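PDB 4BMD: S-M checkpoint control protein rad4 from Schizosaccharomyces pombe, which is essential for DNA replication and the S-M checkpoint, binding both phosphorylated sites of a crb2 dimer through BRCT domains other than the third and fourth present here. Local coordinates for residues F98-V104 against A128-G133; F107-H113 against L132-E138. One frame throughout, in Å; residues are numbered along the deposited sequence. Where two conformers were deposited one is given.

Interaction 1: residues F98-V104 against A128-G133; sequences FFRPSLV and ALTILG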
loop_
_atom_site.group_PDB
_atom_site.type_symbol
_atom_site.label_atom_id
_atom_site.label_comp_id
_atom_site.label_asym_id
_atom_site.label_seq_id
_atom_site.Cartn_x
_atom_site.Cartn_y
_atom_site.Cartn_z
ATOM N N PHE A 98 -2.789 4.889 -5.524
ATOM C CA PHE A 98 -3.811 5.064 -4.501
ATOM C C PHE A 98 -3.741 6.428 -3.832
ATOM O O PHE A 98 -4.728 6.901 -3.270
ATOM C CB PHE A 98 -3.692 3.967 -3.437
ATOM C CG PHE A 98 -2.369 3.958 -2.717
ATOM C CD1 PHE A 98 -2.154 4.773 -1.615
ATOM C CD2 PHE A 98 -1.344 3.127 -3.137
ATOM C CE1 PHE A 98 -0.939 4.767 -0.955
ATOM C CE2 PHE A 98 -0.128 3.114 -2.478
ATOM C CZ PHE A 98 0.074 3.936 -1.387
ATOM N N PHE A 99 -2.570 7.053 -3.883
ATOM C CA PHE A 99 -2.346 8.284 -3.134
ATOM C C PHE A 99 -3.166 9.476 -3.622
ATOM O O PHE A 99 -3.126 9.843 -4.794
ATOM C CB PHE A 99 -0.864 8.659 -3.103
ATOM C CG PHE A 99 -0.593 9.960 -2.407
ATOM C CD1 PHE A 99 -0.733 10.066 -1.032
ATOM C CD2 PHE A 99 -0.211 11.081 -3.124
ATOM C CE1 PHE A 99 -0.493 11.262 -0.387
ATOM C CE2 PHE A 99 0.032 12.280 -2.482
ATOM C CZ PHE A 99 -0.109 12.370 -1.112
ATOM N N ARG A 100 -3.910 10.068 -2.694
ATOM C CA ARG A 100 -4.684 11.271 -2.968
ATOM C C ARG A 100 -4.428 12.309 -1.881
ATOM O O ARG A 100 -4.727 12.073 -0.711
ATOM C CB ARG A 100 -6.178 10.947 -3.046
ATOM C CG ARG A 100 -6.578 10.119 -4.257
ATOM C CD ARG A 100 -8.070 9.822 -4.247
ATOM N NE ARG A 100 -8.516 9.187 -5.484
ATOM C CZ ARG A 100 -8.517 7.874 -5.693
ATOM N NH1 ARG A 100 -8.092 7.050 -4.747
ATOM N NH2 ARG A 100 -8.941 7.385 -6.849
ATOM N N PRO A 101 -3.868 13.465 -2.268
ATOM C CA PRO A 101 -3.543 14.552 -1.333
ATOM C C PRO A 101 -4.749 15.051 -0.537
ATOM O O PRO A 101 -4.571 15.653 0.521
ATOM C CB PRO A 101 -3.027 15.659 -2.256
ATOM C CG PRO A 101 -2.496 14.933 -3.444
ATOM C CD PRO A 101 -3.423 13.770 -3.640
ATOM N N SER A 102 -5.955 14.803 -1.037
ATOM C CA SER A 102 -7.168 15.234 -0.350
ATOM C C SER A 102 -7.447 14.389 0.890
ATOM O O SER A 102 -8.255 14.768 1.739
ATOM C CB SER A 102 -8.370 15.196 -1.299
ATOM O OG SER A 102 -8.568 13.896 -1.827
ATOM N N LEU A 103 -6.778 13.244 0.989
ATOM C CA LEU A 103 -6.939 12.355 2.135
ATOM C C LEU A 103 -6.034 12.763 3.292
ATOM O O LEU A 103 -6.296 12.422 4.445
ATOM C CB LEU A 103 -6.648 10.907 1.738
ATOM C CG LEU A 103 -7.661 10.238 0.809
ATOM C CD1 LEU A 103 -7.181 8.855 0.402
ATOM C CD2 LEU A 103 -9.022 10.157 1.481
ATOM N N VAL A 104 -4.971 13.495 2.971
ATOM C CA VAL A 104 -3.972 13.905 3.960
ATOM C C VAL A 104 -4.511 14.660 5.188
ATOM O O VAL A 104 -4.162 14.309 6.317
ATOM C CB VAL A 104 -2.808 14.694 3.310
ATOM C CG1 VAL A 104 -1.747 15.033 4.347
ATOM C CG2 VAL A 104 -2.203 13.895 2.167
ATOM N N ALA A 128 2.386 3.521 3.250
ATOM C CA ALA A 128 1.122 4.026 2.728
ATOM C C ALA A 128 0.472 4.980 3.724
ATOM O O ALA A 128 0.079 6.087 3.365
ATOM C CB ALA A 128 0.185 2.877 2.400
ATOM N N LEU A 129 0.370 4.546 4.975
ATOM C CA LEU A 129 -0.244 5.360 6.021
ATOM C C LEU A 129 0.565 6.618 6.315
ATOM O O LEU A 129 0.009 7.643 6.713
ATOM C CB LEU A 129 -0.429 4.539 7.299
ATOM C CG LEU A 129 -1.571 3.521 7.278
ATOM C CD1 LEU A 129 -1.497 2.599 8.483
ATOM C CD2 LEU A 129 -2.909 4.240 7.233
ATOM N N THR A 130 1.877 6.538 6.118
ATOM C CA THR A 130 2.756 7.672 6.382
ATOM C C THR A 130 2.553 8.795 5.367
ATOM O O THR A 130 2.373 9.952 5.745
ATOM C CB THR A 130 4.239 7.250 6.407
ATOM O OG1 THR A 130 4.436 6.255 7.419
ATOM C CG2 THR A 130 5.129 8.445 6.708
ATOM N N ILE A 131 2.574 8.456 4.081
ATOM C CA ILE A 131 2.383 9.461 3.036
ATOM C C ILE A 131 0.957 10.003 3.030
ATOM O O ILE A 131 0.705 11.103 2.540
ATOM C CB ILE A 131 2.740 8.926 1.630
ATOM C CG1 ILE A 131 1.884 7.710 1.278
ATOM C CG2 ILE A 131 4.218 8.583 1.544
ATOM C CD1 ILE A 131 2.163 7.149 -0.096
ATOM N N LEU A 132 0.026 9.229 3.581
ATOM C CA LEU A 132 -1.364 9.662 3.673
ATOM C C LEU A 132 -1.575 10.664 4.805
ATOM O O LEU A 132 -2.662 11.217 4.953
ATOM C CB LEU A 132 -2.298 8.463 3.841
ATOM C CG LEU A 132 -2.543 7.636 2.578
ATOM C CD1 LEU A 132 -3.353 6.398 2.908
ATOM C CD2 LEU A 132 -3.237 8.469 1.509
ATOM N N GLY A 133 -0.535 10.890 5.603
ATOM C CA GLY A 133 -0.570 11.925 6.620
ATOM C C GLY A 133 -0.635 11.420 8.049
ATOM O O GLY A 133 -0.625 12.211 8.991
#
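Phe99 has CG anti to its own nitrogen (chi1 177°), and this swings the ring across to Ile131 and Leu132 at the C-terminal end of helix 119-131. Leu132 has CG anti to its carbonyl carbon (chi1 -75°), which brings CD2 back between Phe99 and Leu103. Leu132 CD2 lies 3.9 Å from Phe99 CD1 and 4.1 Å from Leu103 CD1. The Phe99 and Leu132 side chains slide past each other in opposite directions, whereas Leu103 and Leu132 run side by side. The Phe99 ring also meets backbone: its CE1 is 3.2 Å from Ile131 O. Phe98 reaches one turn further back along the helix, where its CZ touches Ala128 CB at 3.9 Å. The Ile131 and Phe98 side chains cross at about a right angle, with Ile131 CD1 4.0 Å from Phe98 CE1. Near Gly133 the backbones close up. Val104 CA points its hydrogen at Leu132 O, 3.2 Å away, in a nearly straight CA-H...O contact (175°). Gly133 ends the helix in a Schellman motif with positive phi, and a CB there would clash with Val104 O. Replacing Phe99 by an alanine would probably leave Leu132 CD2 without its aromatic neighbour and open a gap beside Ile131 O at the helix end. The contact is mainly apolar packing of the loop between helices 74-82 and 104-107 against helix 119-131 of BRCT 4. Helix 177-185 adds Ile183 against Phe98 and Leu132, and Ile182 against Leu103.

Interaction 2: residues F107-H113 against L132-E138; sequences FNGLSIH and LGAVVHE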
loop_
_atom_site.group_PDB
_atom_site.type_symbol
_atom_site.label_atom_id
_atom_site.label_comp_id
_atom_site.label_asym_id
_atom_site.label_seq_id
_atom_site.Cartn_x
_atom_site.Cartn_y
_atom_site.Cartn_z
ATOM N N PHE A 107 -6.063 12.130 7.707
ATOM C CA PHE A 107 -5.189 11.225 8.451
ATOM C C PHE A 107 -4.244 11.980 9.376
ATOM O O PHE A 107 -3.610 11.384 10.247
ATOM C CB PHE A 107 -4.376 10.343 7.501
ATOM C CG PHE A 107 -5.162 9.220 6.887
ATOM C CD1 PHE A 107 -5.319 8.019 7.559
ATOM C CD2 PHE A 107 -5.736 9.362 5.635
ATOM C CE1 PHE A 107 -6.038 6.982 6.999
ATOM C CE2 PHE A 107 -6.455 8.327 5.068
ATOM C CZ PHE A 107 -6.607 7.136 5.751
ATOM N N ASN A 108 -4.149 13.292 9.179
ATOM C CA ASN A 108 -3.254 14.128 9.973
ATOM C C ASN A 108 -3.565 14.094 11.464
ATOM O O ASN A 108 -4.713 14.267 11.875
ATOM C CB ASN A 108 -3.285 15.571 9.467
ATOM C CG ASN A 108 -1.971 15.996 8.847
ATOM O OD1 ASN A 108 -1.761 15.845 7.644
ATOM N ND2 ASN A 108 -1.075 16.530 9.670
ATOM N N GLY A 109 -2.532 13.868 12.270
ATOM C CA GLY A 109 -2.680 13.843 13.714
ATOM C C GLY A 109 -3.039 12.473 14.255
ATOM O O GLY A 109 -2.970 12.236 15.461
ATOM N N LEU A 110 -3.425 11.568 13.363
ATOM C CA LEU A 110 -3.819 10.225 13.768
ATOM C C LEU A 110 -2.618 9.333 14.051
ATOM O O LEU A 110 -1.775 9.110 13.183
ATOM C CB LEU A 110 -4.705 9.574 12.702
ATOM C CG LEU A 110 -6.079 10.201 12.459
ATOM C CD1 LEU A 110 -6.838 9.416 11.402
ATOM C CD2 LEU A 110 -6.877 10.274 13.753
ATOM N N SER A 111 -2.548 8.829 15.278
ATOM C CA SER A 111 -1.504 7.887 15.660
ATOM C C SER A 111 -2.026 6.461 15.522
ATOM O O SER A 111 -2.993 6.075 16.178
ATOM C CB SER A 111 -1.032 8.154 17.090
ATOM O OG SER A 111 -2.118 8.126 18.000
ATOM N N ILE A 112 -1.383 5.679 14.660
ATOM C CA ILE A 112 -1.859 4.333 14.358
ATOM C C ILE A 112 -0.822 3.251 14.646
ATOM O O ILE A 112 0.344 3.379 14.276
ATOM C CB ILE A 112 -2.294 4.219 12.877
ATOM C CG1 ILE A 112 -3.246 5.357 12.506
ATOM C CG2 ILE A 112 -2.941 2.868 12.603
ATOM C CD1 ILE A 112 -3.727 5.310 11.070
ATOM N N HIS A 113 -1.261 2.184 15.310
ATOM C CA HIS A 113 -0.428 1.005 15.508
ATOM C C HIS A 113 -1.043 -0.187 14.783
ATOM O O HIS A 113 -2.252 -0.408 14.850
ATOM C CB HIS A 113 -0.265 0.689 16.996
ATOM C CG HIS A 113 0.498 -0.571 17.261
ATOM N ND1 HIS A 113 1.828 -0.719 16.932
ATOM C CD2 HIS A 113 0.112 -1.748 17.808
ATOM C CE1 HIS A 113 2.231 -1.931 17.271
ATOM N NE2 HIS A 113 1.209 -2.576 17.804
ATOM N N LEU A 132 0.026 9.229 3.581
ATOM C CA LEU A 132 -1.364 9.662 3.673
ATOM C C LEU A 132 -1.575 10.664 4.805
ATOM O O LEU A 132 -2.662 11.217 4.953
ATOM C CB LEU A 132 -2.298 8.463 3.841
ATOM C CG LEU A 132 -2.543 7.636 2.578
ATOM C CD1 LEU A 132 -3.353 6.398 2.908
ATOM C CD2 LEU A 132 -3.237 8.469 1.509
ATOM N N GLY A 133 -0.535 10.890 5.603
ATOM C CA GLY A 133 -0.570 11.925 6.620
ATOM C C GLY A 133 -0.635 11.420 8.049
ATOM O O GLY A 133 -0.625 12.211 8.991
ATOM N N ALA A 134 -0.700 10.104 8.215
ATOM C CA ALA A 134 -0.790 9.519 9.547
ATOM C C ALA A 134 0.589 9.229 10.129
ATOM O O ALA A 134 1.590 9.224 9.413
ATOM C CB ALA A 134 -1.631 8.250 9.512
ATOM N N VAL A 135 0.631 8.992 11.435
ATOM C CA VAL A 135 1.867 8.617 12.105
ATOM C C VAL A 135 1.781 7.178 12.592
ATOM O O VAL A 135 0.969 6.855 13.458
ATOM C CB VAL A 135 2.168 9.536 13.302
ATOM C CG1 VAL A 135 3.390 9.039 14.056
ATOM C CG2 VAL A 135 2.372 10.968 12.834
ATOM N N VAL A 136 2.618 6.315 12.028
ATOM C CA VAL A 136 2.617 4.904 12.393
ATOM C C VAL A 136 3.583 4.628 13.539
ATOM O O VAL A 136 4.764 4.960 13.461
ATOM C CB VAL A 136 2.987 4.015 11.194
ATOM C CG1 VAL A 136 2.911 2.547 11.584
ATOM C CG2 VAL A 136 2.068 4.310 10.021
ATOM N N HIS A 137 3.072 4.019 14.602
ATOM C CA HIS A 137 3.881 3.707 15.774
ATOM C C HIS A 137 4.276 2.235 15.811
ATOM O O HIS A 137 3.452 1.353 15.567
ATOM C CB HIS A 137 3.138 4.091 17.053
ATOM C CG HIS A 137 3.128 5.563 17.324
ATOM N ND1 HIS A 137 3.831 6.133 18.364
ATOM C CD2 HIS A 137 2.509 6.584 16.685
ATOM C CE1 HIS A 137 3.639 7.441 18.357
ATOM N NE2 HIS A 137 2.841 7.740 17.348
ATOM N N GLU A 138 5.541 1.980 16.127
ATOM C CA GLU A 138 6.060 0.618 16.165
ATOM C C GLU A 138 5.486 -0.182 17.328
ATOM O O GLU A 138 5.469 -1.412 17.295
ATOM C CB GLU A 138 7.590 0.630 16.238
ATOM C CG GLU A 138 8.268 1.203 15.003
ATOM C CD GLU A 138 8.077 0.333 13.773
ATOM O OE1 GLU A 138 7.810 -0.877 13.931
ATOM O OE2 GLU A 138 8.194 0.862 12.647
HETATM O O HOH W 1 -0.173 12.958 11.500
#
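Strands 111-115 and 135-137 are the two parallel strands of a right-handed beta-alpha-beta unit in the BRCT 4 domain, and their pairing starts where Leu110 meets Val135. Val135 N donates to Leu110 O at 3.0 Å, almost straight onto the carbonyl. Val135 O then accepts from Ile112 N at 2.9 Å, and Ile112 O accepts from His137 N at 2.8 Å. Ile112 and Val136 face helix 119-131, where both touch Leu129. Ile112 CD1 also reaches Ala134 CB at 3.9 Å. On the other face of the sheet, Ser111 CB rests near the His137 ring, while Ser111 OG turns to Ser145 N. Before the strands, Leu132 CB sits over one face of the Phe107 ring, and Ala134 CB packs against Phe107 CB. Phe107 begins a type II turn through Gly109 to Leu110. A water bridges this turn to the other segment, accepting from Gly109 N and donating to Gly133 O. At the far end, His113 has CG anti to its nitrogen (chi1 176°), which carries the ring to the end of the edge strand. There His113 ND1 donates to His137 O over 3.0 Å. The oxygen lies in the ring plane, but the donor stands 37° out of the carbonyl plane. The His113 ring is thus fixed at both nitrogens, since NE2 is hydrogen-bonded to Lys162. The bond places the proton on ND1, and it extends the backbone ladder with a side-chain link where strand 135-137 gives way to Glu138.

From the N terminus, the chain first passes through 98-104, the linker loop that leads into helix 104-107. It then turns into strand 111-115, runs through helix 119-131 and returns along strand 135-137. Interaction 1 closes the loop from 98-104 to 128-133, and interaction 2 closes the one from 107-113 to 132-138. The two loops cross, because their segments alternate along the chain. Leu132 and Gly133 belong to both contacts. At this corner Leu129 O probably accepts a hydrogen bond from Ala134 N, joining the last turn of the helix to the residue that leads into edge strand 135-137. Together the contacts tie the loop between helices 74-82 and 104-107 to helix 119-131 and the parallel sheet of BRCT 4.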